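Local structure of lipase aflb (Neosartorya fumigata, 6IDY) at residues E65-I70 / G357-E362. The protein probably hydrolyses ester bonds of lipids, as a fungal lipase with an alpha/beta-hydrolase core that carries a bound calcium ion. Numbering follows the deposited sequence.
Sequences EAFDKI and GVYTHE
Residues 65-70 are part of helix 63-73, with Ile70 N hydrogen-bonded to Ala66 O. Facing them, 357-362 runs as an irregular loop ahead of helix 368-379, and the closest pair of CA atoms is Ile70 and Val358, 7.6 Å apart. Phe67, with CG anti to its carbonyl carbon (chi1 -82°), sends the CE1-CZ edge toward the face of Tyr359 in an offset edge-to-face stack: ring centroids 5.4 Å apart, planes at 68°. The closest carbons are Phe67 CZ and Tyr359 CE2, at 3.7 Å. Val358 O lies at the edge of the Phe67 ring, near its plane, 4.0 Å from CE1. One turn further along the helix, Ile70 CG2 meets Val358 CG1 at 4.0 Å and, more loosely, Thr360 CG2. The phenol tip of Tyr359 is hydrogen-bonded to Val398 O, which should steady the ring, while Leu408 of helix 405-412 packs on both Phe67 and Ile70. Just after Thr360, His361 hydrogen-bonds Asp318 OD2 through ND1 and Ser233 OG through NE2, consistent with the catalytic triad of an alpha/beta hydrolase. With van der Waals and edge-to-face contact but no polar bond between the segments, side-chain shape fixes this face of the loop against the helix.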
ATOM      1  N   GLU A  65     -11.967  21.533   4.226  1.00 31.86           N
ATOM      2  CA  GLU A  65     -10.756  22.359   4.212  1.00 31.70           C
ATOM      3  C   GLU A  65      -9.531  21.538   3.803  1.00 35.54           C
ATOM      4  O   GLU A  65      -8.687  22.042   3.067  1.00 36.49           O
ATOM      5  CB  GLU A  65     -10.517  23.034   5.565  1.00 33.83           C
ATOM      6  CG  GLU A  65     -11.401  24.248   5.786  1.00 43.25           C
ATOM      7  CD  GLU A  65     -10.823  25.320   6.687  1.00 51.02           C
ATOM      8  OE1 GLU A  65      -9.966  24.996   7.540  1.00 39.14           O
ATOM      9  OE2 GLU A  65     -11.236  26.492   6.541  1.00 41.31           O
ATOM     10  N   ALA A  66      -9.454  20.273   4.258  1.00 31.35           N
ATOM     11  CA  ALA A  66      -8.372  19.352   3.922  1.00 30.51           C
ATOM     12  C   ALA A  66      -8.376  19.063   2.422  1.00 34.03           C
ATOM     13  O   ALA A  66      -7.313  19.117   1.800  1.00 33.25           O
ATOM     14  CB  ALA A  66      -8.517  18.059   4.705  1.00 31.07           C
ATOM     15  N   PHE A  67      -9.576  18.799   1.839  1.00 30.10           N
ATOM     16  CA  PHE A  67      -9.739  18.549   0.407  1.00 29.24           C
ATOM     17  C   PHE A  67      -9.449  19.788  -0.421  1.00 32.90           C
ATOM     18  O   PHE A  67      -8.880  19.657  -1.507  1.00 31.79           O
ATOM     19  CB  PHE A  67     -11.124  17.972   0.077  1.00 31.03           C
ATOM     20  CG  PHE A  67     -11.240  16.486   0.303  1.00 32.09           C
ATOM     21  CD1 PHE A  67     -10.530  15.586  -0.488  1.00 34.90           C
ATOM     22  CD2 PHE A  67     -12.075  15.981   1.290  1.00 35.03           C
ATOM     23  CE1 PHE A  67     -10.641  14.208  -0.281  1.00 35.38           C
ATOM     24  CE2 PHE A  67     -12.197  14.602   1.488  1.00 37.47           C
ATOM     25  CZ  PHE A  67     -11.476  13.726   0.705  1.00 34.99           C
ATOM     26  N   ASP A  68      -9.799  20.991   0.102  1.00 30.12           N
ATOM     27  CA  ASP A  68      -9.517  22.272  -0.555  1.00 30.12           C
ATOM     28  C   ASP A  68      -7.999  22.453  -0.695  1.00 33.47           C
ATOM     29  O   ASP A  68      -7.534  22.895  -1.744  1.00 33.37           O
ATOM     30  CB  ASP A  68     -10.145  23.453   0.215  1.00 32.82           C
ATOM     31  CG  ASP A  68     -11.661  23.575   0.126  1.00 38.55           C
ATOM     32  OD1 ASP A  68     -12.270  22.875  -0.706  1.00 38.48           O
ATOM     33  OD2 ASP A  68     -12.233  24.370   0.887  1.00 44.79           O
ATOM     34  N   LYS A  69      -7.232  22.057   0.340  1.00 29.53           N
ATOM     35  CA  LYS A  69      -5.768  22.104   0.324  1.00 29.39           C
ATOM     36  C   LYS A  69      -5.216  21.122  -0.714  1.00 33.09           C
ATOM     37  O   LYS A  69      -4.299  21.483  -1.445  1.00 32.73           O
ATOM     38  CB  LYS A  69      -5.188  21.779   1.703  1.00 31.17           C
ATOM     39  CG  LYS A  69      -5.418  22.867   2.730  1.00 31.97           C
ATOM     40  CD  LYS A  69      -4.893  22.445   4.084  1.00 31.48           C
ATOM     41  CE  LYS A  69      -5.187  23.472   5.144  1.00 33.21           C
ATOM     42  NZ  LYS A  69      -4.389  24.706   4.935  1.00 31.52           N
ATOM     43  N   ILE A  70      -5.771  19.889  -0.779  1.00 30.25           N
ATOM     44  CA  ILE A  70      -5.355  18.869  -1.758  1.00 29.80           C
ATOM     45  C   ILE A  70      -5.630  19.379  -3.191  1.00 33.60           C
ATOM     46  O   ILE A  70      -4.738  19.316  -4.039  1.00 32.45           O
ATOM     47  CB  ILE A  70      -5.983  17.471  -1.471  1.00 32.57           C
ATOM     48  CG1 ILE A  70      -5.499  16.919  -0.100  1.00 32.81           C
ATOM     49  CG2 ILE A  70      -5.672  16.469  -2.616  1.00 32.68           C
ATOM     50  CD1 ILE A  70      -6.266  15.687   0.440  1.00 35.74           C
ATOM     51  N   GLY A 357     -14.078  12.370  -6.556  1.00 26.26           N
ATOM     52  CA  GLY A 357     -13.243  13.565  -6.571  1.00 26.29           C
ATOM     53  C   GLY A 357     -11.751  13.296  -6.588  1.00 29.88           C
ATOM     54  O   GLY A 357     -11.304  12.236  -7.042  1.00 27.95           O
ATOM     55  N   VAL A 358     -10.971  14.273  -6.089  1.00 26.44           N
ATOM     56  CA  VAL A 358      -9.507  14.216  -6.077  1.00 25.35           C
ATOM     57  C   VAL A 358      -9.000  13.294  -4.961  1.00 28.74           C
ATOM     58  O   VAL A 358      -8.799  13.726  -3.821  1.00 29.95           O
ATOM     59  CB  VAL A 358      -8.853  15.636  -6.062  1.00 29.05           C
ATOM     60  CG1 VAL A 358      -7.328  15.552  -6.106  1.00 28.77           C
ATOM     61  CG2 VAL A 358      -9.365  16.488  -7.224  1.00 28.48           C
ATOM     62  N   TYR A 359      -8.820  12.010  -5.302  1.00 23.44           N
ATOM     63  CA  TYR A 359      -8.284  11.005  -4.397  1.00 21.84           C
ATOM     64  C   TYR A 359      -6.957  10.554  -4.928  1.00 24.44           C
ATOM     65  O   TYR A 359      -6.869   9.972  -6.007  1.00 22.47           O
ATOM     66  CB  TYR A 359      -9.251   9.830  -4.165  1.00 21.96           C
ATOM     67  CG  TYR A 359     -10.455  10.253  -3.360  1.00 22.62           C
ATOM     68  CD1 TYR A 359     -11.572  10.807  -3.982  1.00 23.78           C
ATOM     69  CD2 TYR A 359     -10.454  10.170  -1.968  1.00 23.11           C
ATOM     70  CE1 TYR A 359     -12.666  11.247  -3.243  1.00 24.32           C
ATOM     71  CE2 TYR A 359     -11.551  10.597  -1.218  1.00 23.96           C
ATOM     72  CZ  TYR A 359     -12.660  11.121  -1.866  1.00 28.80           C
ATOM     73  OH  TYR A 359     -13.745  11.557  -1.159  1.00 29.15           O
ATOM     74  N   THR A 360      -5.912  10.861  -4.173  1.00 21.94           N
ATOM     75  CA  THR A 360      -4.525  10.549  -4.512  1.00 21.41           C
ATOM     76  C   THR A 360      -4.270   9.029  -4.418  1.00 24.63           C
ATOM     77  O   THR A 360      -5.174   8.263  -4.071  1.00 24.13           O
ATOM     78  CB  THR A 360      -3.616  11.314  -3.552  1.00 26.27           C
ATOM     79  OG1 THR A 360      -3.998  10.964  -2.223  1.00 24.14           O
ATOM     80  CG2 THR A 360      -3.695  12.832  -3.727  1.00 23.06           C
ATOM     81  N   HIS A 361      -3.036   8.606  -4.720  1.00 20.01           N
ATOM     82  CA  HIS A 361      -2.587   7.217  -4.634  1.00 18.22           C
ATOM     83  C   HIS A 361      -2.867   6.710  -3.212  1.00 22.08           C
ATOM     84  O   HIS A 361      -3.484   5.658  -3.047  1.00 21.59           O
ATOM     85  CB  HIS A 361      -1.087   7.175  -4.947  1.00 18.02           C
ATOM     86  CG  HIS A 361      -0.482   5.808  -4.959  1.00 20.21           C
ATOM     87  ND1 HIS A 361      -0.778   4.893  -5.955  1.00 21.24           N
ATOM     88  CD2 HIS A 361       0.446   5.275  -4.137  1.00 21.35           C
ATOM     89  CE1 HIS A 361      -0.048   3.825  -5.686  1.00 20.26           C
ATOM     90  NE2 HIS A 361       0.712   4.014  -4.610  1.00 20.72           N
ATOM     91  N   GLU A 362      -2.459   7.502  -2.197  1.00 19.51           N
ATOM     92  CA  GLU A 362      -2.684   7.259  -0.765  1.00 19.25           C
ATOM     93  C   GLU A 362      -4.138   7.541  -0.378  1.00 24.38           C
ATOM     94  O   GLU A 362      -4.683   6.832   0.457  1.00 25.05           O
ATOM     95  CB  GLU A 362      -1.686   8.051   0.125  1.00 20.66           C
ATOM     96  CG  GLU A 362      -1.719   9.582   0.026  1.00 25.60           C
ATOM     97  CD  GLU A 362      -1.115  10.241  -1.207  1.00 33.54           C
ATOM     98  OE1 GLU A 362      -0.554   9.519  -2.059  1.00 21.32           O
ATOM     99  OE2 GLU A 362      -1.215  11.482  -1.329  1.00 22.19           O
TER